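Methyltransferase (Pyrococcus horikoshii, PDB 1IXK) probably methylates cytidine in tRNA at carbon 5, with S-adenosylmethionine as methyl donor. Local coordinates at residues F265-L270 with A310-L315; D189-D194 with L233-P238. All coordinates share one frame; numbering follows the deposited sequence.

Contact 1 (F265-L270 with A310-L315); sequences FDVELL and AKIRKL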
loop_
_atom_site.group_PDB
_atom_site.type_symbol
_atom_site.label_atom_id
_atom_site.label_comp_id
_atom_site.label_asym_id
_atom_site.label_seq_id
_atom_site.Cartn_x
_atom_site.Cartn_y
_atom_site.Cartn_z
ATOM N N PHE A 265 21.406 6.750 1.106
ATOM C CA PHE A 265 21.834 5.367 1.299
ATOM C C PHE A 265 22.352 4.705 0.028
ATOM O O PHE A 265 22.217 5.244 -1.064
ATOM C CB PHE A 265 20.684 4.527 1.854
ATOM C CG PHE A 265 20.028 5.126 3.068
ATOM C CD1 PHE A 265 18.877 5.891 2.943
ATOM C CD2 PHE A 265 20.563 4.918 4.332
ATOM C CE1 PHE A 265 18.262 6.446 4.065
ATOM C CE2 PHE A 265 19.959 5.468 5.461
ATOM C CZ PHE A 265 18.802 6.232 5.325
ATOM N N ASP A 266 22.930 3.519 0.185
ATOM C CA ASP A 266 23.459 2.764 -0.942
ATOM C C ASP A 266 22.345 1.864 -1.478
ATOM O O ASP A 266 22.334 0.653 -1.243
ATOM C CB ASP A 266 24.658 1.938 -0.485
ATOM C CG ASP A 266 25.765 2.802 0.079
ATOM O OD1 ASP A 266 26.332 3.606 -0.688
ATOM O OD2 ASP A 266 26.061 2.692 1.290
ATOM N N VAL A 267 21.407 2.482 -2.188
ATOM C CA VAL A 267 20.263 1.778 -2.755
ATOM C C VAL A 267 19.990 2.203 -4.194
ATOM O O VAL A 267 20.511 3.212 -4.669
ATOM C CB VAL A 267 18.977 2.051 -1.941
ATOM C CG1 VAL A 267 19.176 1.626 -0.489
ATOM C CG2 VAL A 267 18.613 3.535 -2.025
ATOM N N GLU A 268 19.156 1.423 -4.875
ATOM C CA GLU A 268 18.777 1.705 -6.250
ATOM C C GLU A 268 17.310 1.298 -6.387
ATOM O O GLU A 268 16.830 0.440 -5.650
ATOM C CB GLU A 268 19.626 0.886 -7.225
ATOM C CG GLU A 268 19.359 -0.612 -7.164
ATOM C CD GLU A 268 20.364 -1.425 -7.963
ATOM O OE1 GLU A 268 21.214 -0.822 -8.650
ATOM O OE2 GLU A 268 20.306 -2.669 -7.904
ATOM N N LEU A 269 16.598 1.914 -7.320
ATOM C CA LEU A 269 15.198 1.566 -7.517
ATOM C C LEU A 269 15.062 0.500 -8.595
ATOM O O LEU A 269 15.842 0.473 -9.550
ATOM C CB LEU A 269 14.390 2.802 -7.917
ATOM C CG LEU A 269 14.312 3.956 -6.912
ATOM C CD1 LEU A 269 13.387 5.026 -7.459
ATOM C CD2 LEU A 269 13.811 3.459 -5.563
ATOM N N LEU A 270 14.085 -0.387 -8.430
ATOM C CA LEU A 270 13.832 -1.436 -9.409
ATOM C C LEU A 270 12.515 -1.110 -10.110
ATOM O O LEU A 270 11.619 -0.503 -9.518
ATOM C CB LEU A 270 13.746 -2.807 -8.728
ATOM C CG LEU A 270 14.992 -3.247 -7.948
ATOM C CD1 LEU A 270 14.744 -4.608 -7.318
ATOM C CD2 LEU A 270 16.201 -3.303 -8.876
ATOM N N ALA A 310 7.263 2.369 -4.398
ATOM C CA ALA A 310 8.623 2.294 -4.922
ATOM C C ALA A 310 9.277 1.006 -4.449
ATOM O O ALA A 310 9.087 0.588 -3.305
ATOM C CB ALA A 310 9.440 3.491 -4.459
ATOM N N LYS A 311 10.050 0.377 -5.331
ATOM C CA LYS A 311 10.734 -0.863 -4.989
ATOM C C LYS A 311 12.225 -0.568 -4.899
ATOM O O LYS A 311 12.871 -0.221 -5.892
ATOM C CB LYS A 311 10.453 -1.927 -6.051
ATOM C CG LYS A 311 11.021 -3.289 -5.719
ATOM C CD LYS A 311 10.395 -4.346 -6.619
ATOM C CE LYS A 311 10.960 -5.718 -6.332
ATOM N NZ LYS A 311 10.108 -6.783 -6.943
ATOM N N ILE A 312 12.766 -0.725 -3.701
ATOM C CA ILE A 312 14.167 -0.420 -3.434
ATOM C C ILE A 312 15.059 -1.637 -3.194
ATOM O O ILE A 312 14.704 -2.529 -2.428
ATOM C CB ILE A 312 14.257 0.499 -2.188
ATOM C CG1 ILE A 312 13.406 1.751 -2.412
ATOM C CG2 ILE A 312 15.699 0.852 -1.892
ATOM C CD1 ILE A 312 13.272 2.643 -1.177
ATOM N N ARG A 313 16.213 -1.670 -3.856
ATOM C CA ARG A 313 17.174 -2.754 -3.658
ATOM C C ARG A 313 18.404 -2.169 -2.955
ATOM O O ARG A 313 18.922 -1.132 -3.367
ATOM C CB ARG A 313 17.596 -3.378 -4.997
ATOM C CG ARG A 313 18.604 -4.509 -4.819
ATOM C CD ARG A 313 18.985 -5.198 -6.131
ATOM N NE ARG A 313 20.040 -6.179 -5.887
ATOM C CZ ARG A 313 21.345 -5.925 -5.965
ATOM N NH1 ARG A 313 21.779 -4.720 -6.299
ATOM N NH2 ARG A 313 22.220 -6.872 -5.664
ATOM N N LYS A 314 18.862 -2.826 -1.893
ATOM C CA LYS A 314 20.028 -2.354 -1.151
ATOM C C LYS A 314 21.280 -2.880 -1.834
ATOM O O LYS A 314 21.388 -4.066 -2.122
ATOM C CB LYS A 314 19.970 -2.839 0.300
ATOM C CG LYS A 314 21.092 -2.337 1.201
ATOM C CD LYS A 314 20.804 -2.709 2.664
ATOM C CE LYS A 314 21.917 -2.268 3.606
ATOM N NZ LYS A 314 21.597 -2.614 5.033
ATOM N N LEU A 315 22.219 -1.977 -2.095
ATOM C CA LEU A 315 23.469 -2.311 -2.779
ATOM C C LEU A 315 24.525 -2.936 -1.873
ATOM O O LEU A 315 25.049 -4.004 -2.246
ATOM C CB LEU A 315 24.039 -1.052 -3.439
ATOM C CG LEU A 315 23.365 -0.554 -4.722
ATOM C CD1 LEU A 315 21.855 -0.715 -4.647
ATOM C CD2 LEU A 315 23.750 0.894 -4.942
ATOM O OXT LEU A 315 24.826 -2.343 -0.816
HETATM O O HOH W 1 10.388 1.281 -8.013
#

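Contact 2 (D189-D194 with L233-P238); sequences DKILLD and LEVLKP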
loop_
_atom_site.group_PDB
_atom_site.type_symbol
_atom_site.label_atom_id
_atom_site.label_comp_id
_atom_site.label_asym_id
_atom_site.label_seq_id
_atom_site.Cartn_x
_atom_site.Cartn_y
_atom_site.Cartn_z
ATOM N N ASP A 189 15.534 -10.286 4.502
ATOM C CA ASP A 189 15.623 -10.476 3.058
ATOM C C ASP A 189 14.705 -9.461 2.385
ATOM O O ASP A 189 15.042 -8.898 1.344
ATOM C CB ASP A 189 15.132 -11.873 2.642
ATOM C CG ASP A 189 16.041 -12.987 3.113
ATOM O OD1 ASP A 189 17.253 -12.925 2.824
ATOM O OD2 ASP A 189 15.535 -13.930 3.759
ATOM N N LYS A 190 13.533 -9.250 2.983
ATOM C CA LYS A 190 12.522 -8.345 2.430
ATOM C C LYS A 190 11.843 -7.515 3.515
ATOM O O LYS A 190 11.608 -8.002 4.624
ATOM C CB LYS A 190 11.430 -9.149 1.719
ATOM C CG LYS A 190 11.887 -10.055 0.592
ATOM C CD LYS A 190 12.249 -9.271 -0.636
ATOM C CE LYS A 190 11.992 -10.083 -1.899
ATOM N NZ LYS A 190 12.648 -11.410 -1.880
ATOM N N ILE A 191 11.519 -6.269 3.182
ATOM C CA ILE A 191 10.835 -5.384 4.120
ATOM C C ILE A 191 9.681 -4.657 3.444
ATOM O O ILE A 191 9.833 -4.111 2.355
ATOM C CB ILE A 191 11.799 -4.334 4.711
ATOM C CG1 ILE A 191 12.868 -5.044 5.543
ATOM C CG2 ILE A 191 11.018 -3.319 5.566
ATOM C CD1 ILE A 191 13.833 -4.126 6.222
ATOM N N LEU A 192 8.521 -4.670 4.090
ATOM C CA LEU A 192 7.353 -3.980 3.564
ATOM C C LEU A 192 7.130 -2.750 4.441
ATOM O O LEU A 192 6.867 -2.878 5.634
ATOM C CB LEU A 192 6.109 -4.877 3.621
ATOM C CG LEU A 192 4.867 -4.326 2.903
ATOM C CD1 LEU A 192 5.131 -4.297 1.393
ATOM C CD2 LEU A 192 3.649 -5.201 3.202
ATOM N N LEU A 193 7.268 -1.566 3.851
ATOM C CA LEU A 193 7.057 -0.319 4.579
ATOM C C LEU A 193 5.843 0.346 3.964
ATOM O O LEU A 193 5.956 1.200 3.075
ATOM C CB LEU A 193 8.279 0.597 4.467
ATOM C CG LEU A 193 8.166 1.991 5.091
ATOM C CD1 LEU A 193 7.593 1.908 6.514
ATOM C CD2 LEU A 193 9.543 2.627 5.100
ATOM N N ASP A 194 4.678 -0.077 4.441
ATOM C CA ASP A 194 3.400 0.418 3.963
ATOM C C ASP A 194 2.758 1.341 4.986
ATOM O O ASP A 194 2.523 0.947 6.126
ATOM C CB ASP A 194 2.465 -0.760 3.674
ATOM C CG ASP A 194 2.428 -1.776 4.815
ATOM O OD1 ASP A 194 1.326 -2.273 5.133
ATOM O OD2 ASP A 194 3.497 -2.091 5.389
ATOM N N LEU A 233 15.973 0.074 6.036
ATOM C CA LEU A 233 17.156 -0.170 5.224
ATOM C C LEU A 233 18.315 -0.658 6.095
ATOM O O LEU A 233 19.135 -1.472 5.660
ATOM C CB LEU A 233 17.546 1.103 4.468
ATOM C CG LEU A 233 16.558 1.518 3.372
ATOM C CD1 LEU A 233 16.977 2.852 2.766
ATOM C CD2 LEU A 233 16.495 0.440 2.302
ATOM N N GLU A 234 18.354 -0.172 7.333
ATOM C CA GLU A 234 19.390 -0.534 8.299
ATOM C C GLU A 234 19.442 -2.036 8.607
ATOM O O GLU A 234 20.523 -2.626 8.701
ATOM C CB GLU A 234 19.156 0.243 9.598
ATOM C CG GLU A 234 20.129 -0.076 10.721
ATOM C CD GLU A 234 19.629 0.419 12.072
ATOM O OE1 GLU A 234 19.221 1.596 12.160
ATOM O OE2 GLU A 234 19.644 -0.369 13.042
ATOM N N VAL A 235 18.275 -2.652 8.770
ATOM C CA VAL A 235 18.202 -4.073 9.083
ATOM C C VAL A 235 18.080 -4.950 7.836
ATOM O O VAL A 235 17.989 -6.172 7.928
ATOM C CB VAL A 235 17.008 -4.369 10.020
ATOM C CG1 VAL A 235 17.167 -3.595 11.326
ATOM C CG2 VAL A 235 15.697 -3.988 9.340
ATOM N N LEU A 236 18.088 -4.322 6.670
ATOM C CA LEU A 236 17.974 -5.051 5.417
ATOM C C LEU A 236 19.331 -5.612 4.990
ATOM O O LEU A 236 20.349 -4.935 5.092
ATOM C CB LEU A 236 17.439 -4.117 4.329
ATOM C CG LEU A 236 17.081 -4.738 2.983
ATOM C CD1 LEU A 236 15.946 -5.737 3.177
ATOM C CD2 LEU A 236 16.667 -3.643 2.009
ATOM N N LYS A 237 19.341 -6.850 4.517
ATOM C CA LYS A 237 20.578 -7.481 4.069
ATOM C C LYS A 237 21.027 -6.846 2.756
ATOM O O LYS A 237 20.219 -6.266 2.027
ATOM C CB LYS A 237 20.347 -8.969 3.816
ATOM C CG LYS A 237 19.405 -9.206 2.643
ATOM C CD LYS A 237 19.365 -10.658 2.190
ATOM C CE LYS A 237 18.448 -10.804 0.975
ATOM N NZ LYS A 237 18.379 -12.203 0.482
ATOM N N PRO A 238 22.330 -6.924 2.445
ATOM C CA PRO A 238 22.773 -6.336 1.179
ATOM C C PRO A 238 22.089 -7.150 0.082
ATOM O O PRO A 238 21.991 -8.379 0.180
ATOM C CB PRO A 238 24.282 -6.550 1.212
ATOM C CG PRO A 238 24.586 -6.466 2.681
ATOM C CD PRO A 238 23.482 -7.309 3.277
#

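Contact 1 (F265-L270 with A310-L315)
Val267-Leu270 and Ala310-Lys314 run antiparallel as neighbouring strands, with Glu268 and Arg313 forming a hydrogen-bonded pair: Arg313 N gives a nearly straight bond to Glu268 O (2.8 Å, 178° at the hydrogen) and Glu268 N returns one to Arg313 O. Past the strand, Leu315 N bonds to Asp266 O at 2.8 Å. The side chains of Glu268 and Arg313 lie alongside each other, pointing the same way, and Arg313 NH1 meets Glu268 OE2 at 3.0 Å from above the carboxylate plane, completing a salt bridge. Glu268 CG stands between the backbone N and the carbonyl carbon (chi1 68°), where Leu315 CD1 packs on it at 3.5 Å. An alanine in place of this glutamate would probably leave the Arg313 guanidinium without this charged mate and Leu315 CD1 with less to rest on. On the other face, Ile312 reaches two residues of the facing strand: CG2 presses tightly on Val267 CB (3.5 Å), and CG1 touches Leu269 CD2 (3.6 Å). The Val267, Leu269 and Ile312 side chains are covered by helix 255-264, through Ile258 and Leu262, and by helix 215-235, through Leu229 and Leu233, while strand 240-246 pairs with the far edge of 307-314.

Contact 2 (D189-D194 with L233-P238)
Asp189 and Lys237 meet through a salt bridge, Lys237 NZ donating to Asp189 OD1 at 2.7 Å. The ammonium approaches the oxygen on its anti side, 32° out of the carboxylate plane. Lys237 CG lies between the backbone N and the carbonyl carbon (chi1 66°), and the chain is extended from there, so that its methylenes pass close to Asp189 before the charge is reached; CE lies 3.5 Å from Asp189 CA. Deeper in, Ile191 carries the apolar half of the contact. Its CD1 touches Val235 CG2 at 3.6 Å, the two side chains crossing at about a right angle, and its CG1 meets Leu236 CD1 at 3.9 Å. The same Leu236 methyl reaches the backbone of Asp189, 3.8 Å from its O, so one methyl touches both Ile191 and the main chain of Asp189.

Both strand residues are positioned by a second shell. The other carboxylate oxygen, Asp189 OD2, accepts a hydrogen bond from Ile121 N, which would hold the carboxylate against rotation while OD1 faces the lysine. Backbone bonds tie Ile191 to Ile241 and Val243 of strand 240-246, and its side chain also rests on Leu242 of that strand and on Met125.

Strand 188-194, helix 215-235 and strand 240-246 form a right-handed beta-alpha-beta crossover between adjacent parallel strands, as expected in the Rossmann-like sheet of class I methyltransferases. The contact joins the beginning of the first strand to the end of the connecting helix and the residues just after it; the strand's far end carries Asp194, predicted to bind S-adenosylmethionine.

In the fold
The centres of contacts 1 and 2 lie about 10 Å apart, and both reach the same mixed sheet, where strand 240-246 runs between 188-194 and 307-314. Lys314 of contact 1 joins them directly: its NZ is 2.6 Å from Leu236 O and 2.8 Å from Leu233 O, probable hydrogen bonds at the end of helix 215-235. Packing adds to this, with Phe265 CD1 3.6 Å from Leu233 CD1. Contact 1 lies away from the annotated sites. Segment 189-194 of contact 2 ends in Asp194, itself predicted to bind S-adenosylmethionine, and the side chain of Ile191 lies about 10 Å from that of Ala126 in the same predicted site.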